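Local coordinates for protein AmbC (PDB 5O15) that catalyses both dehydration and cyclisation of a polyketide intermediate in ambruticin biosynthesis, as a bifunctional dehydratase-cyclase domain, at residues 54-59 against 299-304; 231-236 against 292-297; 46-51 against 89-94; 61-66 against 209-214. All coordinates share one frame; numbering follows the deposited sequence.

Three of the first segments follow closely in the chain: 46-51 (interaction 3), 54-59 (interaction 1) and 61-66 (interaction 4). Their partners, 89-94, 299-304 and 209-214, lie scattered. Interaction 4 lies deepest, its centre about 4 Å from that of the chain, where helices 61-75 and 211-225 of the double hotdog fold meet. Interactions 1 and 3, centres about 11 Å apart, are joined by hydrogen bonds between I58 O and H51 ND1 and between the backbones of L59 and L89; W47 packs on H210 and P211 of interaction 4. Interaction 2 touches interaction 1 through L54, and strand 283-295 leads into helix 297-305. Interactions 1 and 4 join segments of the first hotdog region to segments of the second.

Interaction 1 of 4, residues 54-59 against 299-304; sequences LGTVIL and HVRKAA
T56 meets three residues of helix 299-304 at once, each with a different atom. Its CG2 lies 3.5 Å from A304 CB, and its CB lies 3.9 Å from V300 CG1, the two side chains passing in opposite directions. T56 OG1 is set anti to the carbonyl carbon (chi1 -65°), which brings it against the backbone of the helix, 3.5 Å from R301 CA. I58 extends this packed side: its CG2 touches A304 CB at 3.8 Å, while its CD1 is a more distant neighbour of V300 CG1 at 4.3 Å. V300 and I58 are buried, and M238 of strand 236-247 and V53 of strand 52-53 also pack on both. The outer side is looser, with R301 exposed to solvent. R301 contributes little beyond its CB, 3.8 Å from T56 OG1, before its chain leads away from 54-59 and its guanidinium forms a salt bridge with E298. An alanine in place of T56 would probably leave A304 CB without its nearest partner in 54-59, T56 CG2, and open a gap between strand 56-57 and the helix. The contact is thus van der Waals packing, mostly of carbon on carbon, burying 237 Å². It docks the C-terminal helix 297-305 on the segment that includes G55, within a sequence that matches the HxxxGxxxxP signature of polyketide synthase dehydratases.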
loop_
_atom_site.group_PDB
_atom_site.type_symbol
_atom_site.label_atom_id
_atom_site.label_comp_id
_atom_site.label_asym_id
_atom_site.label_seq_id
_atom_site.Cartn_x
_atom_site.Cartn_y
_atom_site.Cartn_z
ATOM N N LEU A 54 -6.912 -10.812 10.001
ATOM C CA LEU A 54 -7.987 -11.479 10.743
ATOM C C LEU A 54 -7.978 -12.987 10.498
ATOM O O LEU A 54 -9.024 -13.629 10.398
ATOM C CB LEU A 54 -9.365 -10.875 10.446
ATOM C CG LEU A 54 -9.540 -9.369 10.650
ATOM C CD1 LEU A 54 -10.925 -8.905 10.227
ATOM C CD2 LEU A 54 -9.224 -8.967 12.119
ATOM N N GLY A 55 -6.785 -13.556 10.376
ATOM C CA GLY A 55 -6.602 -14.976 10.174
ATOM C C GLY A 55 -6.359 -15.400 8.730
ATOM O O GLY A 55 -5.994 -16.560 8.506
ATOM N N THR A 56 -6.539 -14.513 7.748
ATOM C CA THR A 56 -6.409 -14.861 6.338
ATOM C C THR A 56 -5.156 -14.229 5.764
ATOM O O THR A 56 -4.956 -13.018 5.867
ATOM C CB THR A 56 -7.653 -14.394 5.589
ATOM O OG1 THR A 56 -8.783 -15.133 6.082
ATOM C CG2 THR A 56 -7.527 -14.625 4.063
ATOM N N VAL A 57 -4.347 -15.038 5.087
ATOM C CA VAL A 57 -3.047 -14.574 4.614
ATOM C C VAL A 57 -3.233 -14.040 3.197
ATOM O O VAL A 57 -3.489 -14.809 2.263
ATOM C CB VAL A 57 -2.013 -15.702 4.649
ATOM C CG1 VAL A 57 -0.659 -15.138 4.317
ATOM C CG2 VAL A 57 -2.018 -16.420 6.013
ATOM N N ILE A 58 -3.116 -12.731 3.030
ATOM C CA ILE A 58 -3.332 -12.097 1.732
ATOM C C ILE A 58 -2.234 -11.071 1.497
ATOM O O ILE A 58 -1.679 -10.492 2.435
ATOM C CB ILE A 58 -4.712 -11.419 1.613
ATOM C CG1 ILE A 58 -4.908 -10.352 2.699
ATOM C CG2 ILE A 58 -5.801 -12.468 1.565
ATOM C CD1 ILE A 58 -6.229 -9.597 2.569
ATOM N N LEU A 59 -1.925 -10.832 0.232
ATOM C CA LEU A 59 -0.957 -9.810 -0.105
ATOM C C LEU A 59 -1.473 -8.460 0.398
ATOM O O LEU A 59 -2.658 -8.178 0.274
ATOM C CB LEU A 59 -0.759 -9.801 -1.626
ATOM C CG LEU A 59 0.465 -9.030 -2.150
ATOM C CD1 LEU A 59 1.809 -9.677 -1.759
ATOM C CD2 LEU A 59 0.364 -8.822 -3.621
ATOM N N HIS A 299 -15.790 -12.028 6.118
ATOM C CA HIS A 299 -15.790 -11.334 4.832
ATOM C C HIS A 299 -14.439 -11.485 4.146
ATOM O O HIS A 299 -14.360 -11.790 2.949
ATOM C CB HIS A 299 -16.087 -9.854 5.048
ATOM C CG HIS A 299 -16.125 -9.067 3.783
ATOM N ND1 HIS A 299 -17.273 -8.955 3.037
ATOM C CD2 HIS A 299 -15.167 -8.390 3.110
ATOM C CE1 HIS A 299 -17.027 -8.237 1.954
ATOM N NE2 HIS A 299 -15.756 -7.879 1.973
ATOM N N VAL A 300 -13.354 -11.285 4.904
ATOM C CA VAL A 300 -12.013 -11.395 4.338
ATOM C C VAL A 300 -11.736 -12.825 3.905
ATOM O O VAL A 300 -11.183 -13.065 2.825
ATOM C CB VAL A 300 -10.959 -10.881 5.338
ATOM C CG1 VAL A 300 -9.569 -11.088 4.767
ATOM C CG2 VAL A 300 -11.195 -9.417 5.639
ATOM N N ARG A 301 -12.126 -13.801 4.729
ATOM C CA ARG A 301 -11.896 -15.198 4.387
ATOM C C ARG A 301 -12.601 -15.553 3.087
ATOM O O ARG A 301 -12.021 -16.188 2.201
ATOM C CB ARG A 301 -12.425 -16.093 5.506
ATOM C CG ARG A 301 -12.154 -17.583 5.287
ATOM C CD ARG A 301 -13.020 -18.453 6.189
ATOM N NE ARG A 301 -14.420 -18.403 5.764
ATOM C CZ ARG A 301 -14.887 -18.955 4.646
ATOM N NH1 ARG A 301 -14.067 -19.605 3.828
ATOM N NH2 ARG A 301 -16.174 -18.848 4.332
ATOM N N LYS A 302 -13.872 -15.173 2.979
ATOM C CA LYS A 302 -14.659 -15.482 1.798
ATOM C C LYS A 302 -14.098 -14.774 0.578
ATOM O O LYS A 302 -14.041 -15.356 -0.516
ATOM C CB LYS A 302 -16.112 -15.077 2.046
ATOM C CG LYS A 302 -16.895 -16.055 2.918
ATOM C CD LYS A 302 -18.303 -15.534 3.236
ATOM C CE LYS A 302 -19.252 -16.657 3.655
ATOM N NZ LYS A 302 -20.080 -16.299 4.855
ATOM N N ALA A 303 -13.699 -13.511 0.722
ATOM C CA ALA A 303 -13.161 -12.761 -0.412
ATOM C C ALA A 303 -11.874 -13.378 -0.932
ATOM O O ALA A 303 -11.674 -13.467 -2.159
ATOM C CB ALA A 303 -12.937 -11.301 -0.022
ATOM N N ALA A 304 -11.007 -13.840 -0.029
ATOM C CA ALA A 304 -9.749 -14.448 -0.440
ATOM C C ALA A 304 -9.976 -15.807 -1.073
ATOM O O ALA A 304 -9.277 -16.179 -2.025
ATOM C CB ALA A 304 -8.830 -14.574 0.762
#

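Interaction 2 of 4, residues 231-236 against 292-297; sequences SPREGI and ARWATA
R233 lays its guanidinium flat over the indole of W294, beside an antiparallel bridge where strand 236-247 of the double hotdog fold begins next to the end of strand 283-295. The planes are 4° apart and their centres 3.8 Å, which defines a stack with cation-pi character over the five-membered ring. The extended arginine chain continues across the indole, and CD sits 3.6 Å from the centroid of the six-membered ring in a CH-pi contact. W294 CG, anti to its carbonyl carbon (chi1 -76°), starts the ring off in this direction. Next to the stack, I236 and A295 form a hydrogen-bonded pair: I236 N gives to A295 O at 3.0 Å and A295 N to I236 O at 2.9 Å. The first donor lies in its carbonyl plane, whereas the second stands 40° out of it. G235 comes close by the same backbone, with CA 3.2 Å from A295 O, and a side chain at this residue would run into that oxygen. Further out, D268 OD1 forms a salt bridge with R233 NH2, and G267 O a hydrogen bond with R233 NH1, which should fix the rotation of the guanidinium. T296 caps the following helix, its OG1 accepting from H299 N. Next to that cap, a water donates to E234 OE2 and accepts from A297 N, both at 2.9 Å.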
loop_
_atom_site.group_PDB
_atom_site.type_symbol
_atom_site.label_atom_id
_atom_site.label_comp_id
_atom_site.label_asym_id
_atom_site.label_seq_id
_atom_site.Cartn_x
_atom_site.Cartn_y
_atom_site.Cartn_z
ATOM N N SER A 231 -14.282 3.412 20.462
ATOM C CA SER A 231 -15.359 2.478 20.738
ATOM C C SER A 231 -15.035 1.147 20.074
ATOM O O SER A 231 -14.666 1.132 18.896
ATOM C CB SER A 231 -16.669 3.000 20.165
ATOM O OG SER A 231 -17.024 4.238 20.746
ATOM N N PRO A 232 -15.143 0.026 20.787
ATOM C CA PRO A 232 -14.798 -1.264 20.181
ATOM C C PRO A 232 -15.669 -1.553 18.976
ATOM O O PRO A 232 -16.861 -1.232 18.954
ATOM C CB PRO A 232 -15.058 -2.269 21.314
ATOM C CG PRO A 232 -14.861 -1.496 22.536
ATOM C CD PRO A 232 -15.396 -0.123 22.231
ATOM N N ARG A 233 -15.065 -2.194 17.982
ATOM C CA ARG A 233 -15.763 -2.585 16.773
ATOM C C ARG A 233 -15.193 -3.907 16.271
ATOM O O ARG A 233 -14.027 -4.225 16.512
ATOM C CB ARG A 233 -15.637 -1.498 15.704
ATOM C CG ARG A 233 -16.456 -1.783 14.466
ATOM C CD ARG A 233 -16.671 -0.555 13.616
ATOM N NE ARG A 233 -17.426 -0.899 12.422
ATOM C CZ ARG A 233 -17.966 -0.016 11.597
ATOM N NH1 ARG A 233 -17.828 1.284 11.822
ATOM N NH2 ARG A 233 -18.643 -0.444 10.549
ATOM N N GLU A 234 -16.033 -4.667 15.566
ATOM C CA GLU A 234 -15.646 -5.953 14.995
ATOM C C GLU A 234 -14.816 -5.746 13.731
ATOM O O GLU A 234 -15.154 -4.923 12.887
ATOM C CB GLU A 234 -16.904 -6.755 14.627
ATOM C CG GLU A 234 -16.607 -8.137 14.059
ATOM C CD GLU A 234 -17.844 -8.908 13.652
ATOM O OE1 GLU A 234 -18.962 -8.350 13.705
ATOM O OE2 GLU A 234 -17.693 -10.085 13.285
ATOM N N GLY A 235 -13.735 -6.515 13.600
ATOM C CA GLY A 235 -12.988 -6.595 12.365
ATOM C C GLY A 235 -11.928 -5.542 12.182
ATOM O O GLY A 235 -11.296 -5.104 13.140
ATOM N N ILE A 236 -11.710 -5.125 10.934
ATOM C CA ILE A 236 -10.620 -4.195 10.648
ATOM C C ILE A 236 -10.978 -3.363 9.418
ATOM O O ILE A 236 -11.601 -3.897 8.478
ATOM C CB ILE A 236 -9.298 -4.953 10.420
ATOM C CG1 ILE A 236 -8.108 -3.999 10.531
ATOM C CG2 ILE A 236 -9.318 -5.735 9.077
ATOM C CD1 ILE A 236 -6.740 -4.688 10.499
ATOM N N ALA A 292 -10.756 3.121 3.177
ATOM C CA ALA A 292 -10.912 1.785 3.714
ATOM C C ALA A 292 -12.323 1.605 4.237
ATOM O O ALA A 292 -12.990 2.571 4.608
ATOM C CB ALA A 292 -9.934 1.552 4.870
ATOM N N ARG A 293 -12.763 0.354 4.260
ATOM C CA ARG A 293 -14.067 -0.025 4.774
ATOM C C ARG A 293 -13.902 -1.146 5.786
ATOM O O ARG A 293 -13.148 -2.086 5.542
ATOM C CB ARG A 293 -14.941 -0.532 3.617
ATOM C CG ARG A 293 -16.317 -0.968 3.995
ATOM C CD ARG A 293 -17.119 -1.421 2.776
ATOM N NE ARG A 293 -17.366 -0.340 1.824
ATOM C CZ ARG A 293 -16.808 -0.227 0.619
ATOM N NH1 ARG A 293 -15.939 -1.131 0.178
ATOM N NH2 ARG A 293 -17.136 0.794 -0.162
ATOM N N TRP A 294 -14.631 -1.052 6.894
ATOM C CA TRP A 294 -14.590 -2.096 7.910
ATOM C C TRP A 294 -15.042 -3.434 7.345
ATOM O O TRP A 294 -16.045 -3.507 6.627
ATOM C CB TRP A 294 -15.471 -1.701 9.092
ATOM C CG TRP A 294 -14.850 -0.653 9.965
ATOM C CD1 TRP A 294 -14.865 0.703 9.777
ATOM C CD2 TRP A 294 -14.100 -0.882 11.149
ATOM N NE1 TRP A 294 -14.185 1.330 10.798
ATOM C CE2 TRP A 294 -13.705 0.370 11.648
ATOM C CE3 TRP A 294 -13.736 -2.031 11.850
ATOM C CZ2 TRP A 294 -12.974 0.506 12.806
ATOM C CZ3 TRP A 294 -12.999 -1.893 13.013
ATOM C CH2 TRP A 294 -12.621 -0.633 13.472
ATOM N N ALA A 295 -14.289 -4.489 7.661
ATOM C CA ALA A 295 -14.566 -5.834 7.169
ATOM C C ALA A 295 -14.448 -6.824 8.324
ATOM O O ALA A 295 -13.571 -6.695 9.190
ATOM C CB ALA A 295 -13.548 -6.245 6.106
ATOM N N THR A 296 -15.316 -7.825 8.323
ATOM C CA THR A 296 -15.229 -8.890 9.316
ATOM C C THR A 296 -14.263 -9.980 8.854
ATOM O O THR A 296 -13.893 -10.061 7.674
ATOM C CB THR A 296 -16.588 -9.552 9.504
ATOM O OG1 THR A 296 -16.922 -10.237 8.294
ATOM C CG2 THR A 296 -17.663 -8.549 9.853
ATOM N N ALA A 297 -13.887 -10.848 9.808
ATOM C CA ALA A 297 -12.998 -11.959 9.498
ATOM C C ALA A 297 -13.593 -12.847 8.410
ATOM O O ALA A 297 -12.872 -13.320 7.536
ATOM C CB ALA A 297 -12.694 -12.771 10.766
HETATM O O HOH W 1 -15.009 -10.694 12.523
#

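Interaction 3 of 4, residues 46-51 against 89-94; sequences AWVLDH and LALPAR
L49 and L91 both hold CG anti to the carbonyl carbon (chi1 -61° and -71°), and this starts their branches off between the 3-10 turn 46-50 and the irregular segment 89-94. The chain of L49 then continues extended, with CD1 anti to CA (chi2 173°), and the end of the side chain draws closer to 89-94 than its base. There the two methyls split their contacts: CD1 lies 3.4 Å from A93 O, while CD2 lies 3.5 Å from P92 O and 3.9 Å from L91 CB. L91 uses its own tip on V48, the two side chains crossing at about a right angle. L91 CD1 reaches V48 CG2 at 3.7 Å and the backbone V48 O at 3.5 Å. That oxygen accepts from H51 N. The contact, 204 Å² in all, sets leucine and valine carbons against one another and against backbone oxygens, joining two connecting segments of the first hotdog region of the double hotdog fold. Segment 89-94 runs between strands 79-85 and 96-103; P92 O is hydrogen-bonded to T42 OG1, the backbones of L89 and L91 pair with L59 and with V57 of strand 56-57, and W47 packs on P211 and A212 of helix 211-225.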
loop_
_atom_site.group_PDB
_atom_site.type_symbol
_atom_site.label_atom_id
_atom_site.label_comp_id
_atom_site.label_asym_id
_atom_site.label_seq_id
_atom_site.Cartn_x
_atom_site.Cartn_y
_atom_site.Cartn_z
ATOM N N ALA A 46 9.332 -14.138 1.716
ATOM C CA ALA A 46 8.568 -14.714 2.810
ATOM C C ALA A 46 7.913 -13.645 3.669
ATOM O O ALA A 46 6.898 -13.927 4.310
ATOM C CB ALA A 46 9.461 -15.614 3.672
ATOM N N TRP A 47 8.457 -12.427 3.681
ATOM C CA TRP A 47 7.846 -11.342 4.436
ATOM C C TRP A 47 6.369 -11.136 4.116
ATOM O O TRP A 47 5.626 -10.672 4.990
ATOM C CB TRP A 47 8.608 -10.032 4.259
ATOM C CG TRP A 47 8.649 -9.491 2.852
ATOM C CD1 TRP A 47 9.577 -9.762 1.886
ATOM C CD2 TRP A 47 7.730 -8.562 2.260
ATOM N NE1 TRP A 47 9.282 -9.071 0.729
ATOM C CE2 TRP A 47 8.163 -8.319 0.945
ATOM C CE3 TRP A 47 6.598 -7.897 2.725
ATOM C CZ2 TRP A 47 7.510 -7.458 0.110
ATOM C CZ3 TRP A 47 5.941 -7.045 1.863
ATOM C CH2 TRP A 47 6.402 -6.844 0.577
ATOM N N VAL A 48 5.919 -11.415 2.870
ATOM C CA VAL A 48 4.521 -11.134 2.565
ATOM C C VAL A 48 3.602 -11.991 3.418
ATOM O O VAL A 48 2.449 -11.622 3.654
ATOM C CB VAL A 48 4.199 -11.299 1.059
ATOM C CG1 VAL A 48 5.029 -10.337 0.253
ATOM C CG2 VAL A 48 4.388 -12.729 0.567
ATOM N N LEU A 49 4.079 -13.166 3.848
ATOM C CA LEU A 49 3.277 -14.072 4.666
ATOM C C LEU A 49 3.014 -13.530 6.058
ATOM O O LEU A 49 2.178 -14.089 6.781
ATOM C CB LEU A 49 3.942 -15.450 4.740
ATOM C CG LEU A 49 4.112 -16.168 3.397
ATOM C CD1 LEU A 49 4.935 -17.459 3.590
ATOM C CD2 LEU A 49 2.748 -16.430 2.776
ATOM N N ASP A 50 3.744 -12.491 6.483
ATOM C CA ASP A 50 3.431 -11.854 7.745
ATOM C C ASP A 50 2.168 -11.013 7.670
ATOM O O ASP A 50 1.676 -10.565 8.728
ATOM C CB ASP A 50 4.588 -10.947 8.166
ATOM C CG ASP A 50 5.832 -11.696 8.639
ATOM O OD1 ASP A 50 5.784 -12.930 8.763
ATOM O OD2 ASP A 50 6.850 -11.007 8.890
ATOM N N HIS A 51 1.595 -10.826 6.468
ATOM C CA HIS A 51 0.394 -10.009 6.320
ATOM C C HIS A 51 -0.842 -10.879 6.497
ATOM O O HIS A 51 -1.540 -11.264 5.553
ATOM C CB HIS A 51 0.363 -9.280 4.979
ATOM C CG HIS A 51 -0.685 -8.222 4.942
ATOM N ND1 HIS A 51 -1.812 -8.344 4.161
ATOM C CD2 HIS A 51 -0.808 -7.041 5.582
ATOM C CE1 HIS A 51 -2.576 -7.277 4.314
ATOM N NE2 HIS A 51 -1.991 -6.469 5.186
ATOM N N LEU A 89 -5.487 -11.140 -2.924
ATOM C CA LEU A 89 -4.603 -12.156 -3.471
ATOM C C LEU A 89 -4.203 -13.046 -2.296
ATOM O O LEU A 89 -3.433 -12.632 -1.411
ATOM C CB LEU A 89 -3.394 -11.492 -4.123
ATOM C CG LEU A 89 -2.451 -12.318 -4.997
ATOM C CD1 LEU A 89 -1.637 -11.449 -5.949
ATOM C CD2 LEU A 89 -1.540 -13.219 -4.234
ATOM N N ALA A 90 -4.770 -14.246 -2.271
ATOM C CA ALA A 90 -4.446 -15.238 -1.258
ATOM C C ALA A 90 -3.048 -15.761 -1.521
ATOM O O ALA A 90 -2.694 -16.055 -2.660
ATOM C CB ALA A 90 -5.459 -16.379 -1.321
ATOM N N LEU A 91 -2.262 -15.860 -0.495
ATOM C CA LEU A 91 -0.852 -16.196 -0.680
ATOM C C LEU A 91 -0.599 -17.653 -0.356
ATOM O O LEU A 91 -1.025 -18.125 0.703
ATOM C CB LEU A 91 0.020 -15.340 0.222
ATOM C CG LEU A 91 0.113 -13.860 -0.167
ATOM C CD1 LEU A 91 0.683 -13.039 0.972
ATOM C CD2 LEU A 91 0.942 -13.685 -1.444
ATOM N N PRO A 92 0.142 -18.375 -1.188
ATOM C CA PRO A 92 0.495 -19.759 -0.853
ATOM C C PRO A 92 1.549 -19.775 0.231
ATOM O O PRO A 92 2.388 -18.877 0.310
ATOM C CB PRO A 92 1.078 -20.290 -2.162
ATOM C CG PRO A 92 1.715 -19.085 -2.767
ATOM C CD PRO A 92 0.818 -17.921 -2.416
ATOM N N ALA A 93 1.505 -20.818 1.069
ATOM C CA ALA A 93 2.433 -20.895 2.191
ATOM C C ALA A 93 3.866 -21.100 1.722
ATOM O O ALA A 93 4.800 -20.623 2.377
ATOM C CB ALA A 93 2.022 -22.011 3.152
ATOM N N ARG A 94 4.056 -21.793 0.598
ATOM C CA ARG A 94 5.381 -22.059 0.060
ATOM C C ARG A 94 5.257 -22.269 -1.444
ATOM O O ARG A 94 5.342 -23.395 -1.940
ATOM C CB ARG A 94 6.006 -23.281 0.749
ATOM C CG ARG A 94 7.398 -23.647 0.228
ATOM C CD ARG A 94 8.096 -24.684 1.097
ATOM N NE ARG A 94 8.311 -24.189 2.455
ATOM C CZ ARG A 94 9.358 -23.463 2.843
ATOM N NH1 ARG A 94 10.311 -23.126 1.978
ATOM N NH2 ARG A 94 9.448 -23.065 4.105
#

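Interaction 4 of 4, residues 61-66 against 209-214; sequences GTAFVE and LHPALL
T62 OG1 donates to P211 O at 2.8 Å, the shortest polar bond between helix 61-66 and segment 209-214. The donor is tilted 34° from the carbonyl plane. The same threonine turns CG2 onto L214, 3.6 Å from its CG, and the two side chains pass obliquely. V65 CG1 adds a looser contact with L214 CD2. The ring of P211 lies against helix 61-75, its CG 3.7 Å from A63 CA and 4.0 Å from E66 CB. Helices 61-75 and 211-225, here meeting near their N-terminal ends, come from the two hotdog regions of the double hotdog fold, and the interface is wholly buried. W242 of strand 236-247 packs on T62, V65 and L214 together. At the other end, the E66 chain bends at chi2 (66°), which turns CD out of line; OE1 accepts from L209 N at 2.9 Å with an N-H...O angle of 172°, met from above the carboxylate plane. E66 OE2 is gripped by H19 NE2 and G208 N. An alanine in place of E66 would probably leave the N-H groups of L209 and G208 without their acceptor and H19 NE2 without its hydrogen-bond partner in this buried setting. Between these polar ends, a water donates to T62 O at 3.0 Å and to L209 O at 2.9 Å.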
loop_
_atom_site.group_PDB
_atom_site.type_symbol
_atom_site.label_atom_id
_atom_site.label_comp_id
_atom_site.label_asym_id
_atom_site.label_seq_id
_atom_site.Cartn_x
_atom_site.Cartn_y
_atom_site.Cartn_z
ATOM N N GLY A 61 -2.677 -4.748 0.249
ATOM C CA GLY A 61 -3.126 -3.907 -0.853
ATOM C C GLY A 61 -2.107 -2.871 -1.303
ATOM O O GLY A 61 -2.116 -2.445 -2.471
ATOM N N THR A 62 -1.193 -2.479 -0.390
ATOM C CA THR A 62 -0.103 -1.599 -0.798
ATOM C C THR A 62 0.814 -2.246 -1.822
ATOM O O THR A 62 1.532 -1.530 -2.528
ATOM C CB THR A 62 0.724 -1.171 0.410
ATOM O OG1 THR A 62 1.171 -2.352 1.067
ATOM C CG2 THR A 62 -0.067 -0.300 1.376
ATOM N N ALA A 63 0.801 -3.571 -1.933
ATOM C CA ALA A 63 1.552 -4.206 -3.008
ATOM C C ALA A 63 0.922 -3.937 -4.379
ATOM O O ALA A 63 1.643 -3.832 -5.380
ATOM C CB ALA A 63 1.638 -5.706 -2.803
ATOM N N PHE A 64 -0.407 -3.788 -4.450
ATOM C CA PHE A 64 -1.044 -3.417 -5.715
ATOM C C PHE A 64 -0.693 -1.986 -6.065
ATOM O O PHE A 64 -0.481 -1.671 -7.232
ATOM C CB PHE A 64 -2.561 -3.606 -5.638
ATOM C CG PHE A 64 -2.987 -4.984 -5.307
ATOM C CD1 PHE A 64 -2.493 -6.084 -5.978
ATOM C CD2 PHE A 64 -3.879 -5.192 -4.272
ATOM C CE1 PHE A 64 -2.934 -7.377 -5.620
ATOM C CE2 PHE A 64 -4.317 -6.446 -3.936
ATOM C CZ PHE A 64 -3.810 -7.529 -4.554
ATOM N N VAL A 65 -0.575 -1.113 -5.058
ATOM C CA VAL A 65 -0.103 0.240 -5.298
ATOM C C VAL A 65 1.306 0.226 -5.873
ATOM O O VAL A 65 1.607 0.928 -6.845
ATOM C CB VAL A 65 -0.223 1.087 -4.026
ATOM C CG1 VAL A 65 0.342 2.459 -4.247
ATOM C CG2 VAL A 65 -1.676 1.171 -3.562
ATOM N N GLU A 66 2.198 -0.558 -5.264
ATOM C CA GLU A 66 3.566 -0.684 -5.747
ATOM C C GLU A 66 3.595 -1.174 -7.192
ATOM O O GLU A 66 4.360 -0.653 -8.012
ATOM C CB GLU A 66 4.349 -1.623 -4.818
ATOM C CG GLU A 66 5.657 -2.144 -5.372
ATOM C CD GLU A 66 6.741 -1.087 -5.582
ATOM O OE1 GLU A 66 6.521 0.111 -5.313
ATOM O OE2 GLU A 66 7.824 -1.468 -6.086
ATOM N N LEU A 209 8.320 1.677 -3.680
ATOM C CA LEU A 209 8.004 1.910 -2.284
ATOM C C LEU A 209 7.625 0.569 -1.681
ATOM O O LEU A 209 6.578 -0.001 -2.010
ATOM C CB LEU A 209 6.899 2.942 -2.152
ATOM C CG LEU A 209 6.506 3.281 -0.717
ATOM C CD1 LEU A 209 7.701 3.723 0.134
ATOM C CD2 LEU A 209 5.441 4.341 -0.717
ATOM N N HIS A 210 8.506 0.039 -0.828
ATOM C CA HIS A 210 8.289 -1.284 -0.302
ATOM C C HIS A 210 6.878 -1.354 0.277
ATOM O O HIS A 210 6.501 -0.513 1.112
ATOM C CB HIS A 210 9.302 -1.553 0.814
ATOM C CG HIS A 210 9.395 -2.980 1.219
ATOM N ND1 HIS A 210 8.356 -3.641 1.838
ATOM C CD2 HIS A 210 10.408 -3.876 1.111
ATOM C CE1 HIS A 210 8.732 -4.877 2.124
ATOM N NE2 HIS A 210 9.977 -5.043 1.701
ATOM N N PRO A 211 6.092 -2.357 -0.085
ATOM C CA PRO A 211 4.708 -2.414 0.406
ATOM C C PRO A 211 4.564 -2.451 1.903
ATOM O O PRO A 211 3.564 -1.953 2.434
ATOM C CB PRO A 211 4.176 -3.689 -0.267
ATOM C CG PRO A 211 4.947 -3.768 -1.543
ATOM C CD PRO A 211 6.342 -3.306 -1.186
ATOM N N ALA A 212 5.529 -3.039 2.613
ATOM C CA ALA A 212 5.429 -3.047 4.068
ATOM C C ALA A 212 5.694 -1.672 4.677
ATOM O O ALA A 212 5.208 -1.378 5.766
ATOM C CB ALA A 212 6.372 -4.090 4.672
ATOM N N LEU A 213 6.408 -0.813 3.963
ATOM C CA LEU A 213 6.668 0.531 4.438
ATOM C C LEU A 213 5.460 1.434 4.212
ATOM O O LEU A 213 5.035 2.149 5.125
ATOM C CB LEU A 213 7.951 1.049 3.788
ATOM C CG LEU A 213 8.460 2.398 4.243
ATOM C CD1 LEU A 213 8.739 2.425 5.751
ATOM C CD2 LEU A 213 9.698 2.726 3.499
ATOM N N LEU A 214 4.822 1.356 3.023
ATOM C CA LEU A 214 3.578 2.088 2.867
ATOM C C LEU A 214 2.509 1.543 3.822
ATOM O O LEU A 214 1.743 2.317 4.404
ATOM C CB LEU A 214 3.118 2.057 1.410
ATOM C CG LEU A 214 1.813 2.817 1.148
ATOM C CD1 LEU A 214 1.957 4.300 1.518
ATOM C CD2 LEU A 214 1.389 2.692 -0.340
HETATM O O HOH W 2 3.731 0.279 -1.454
#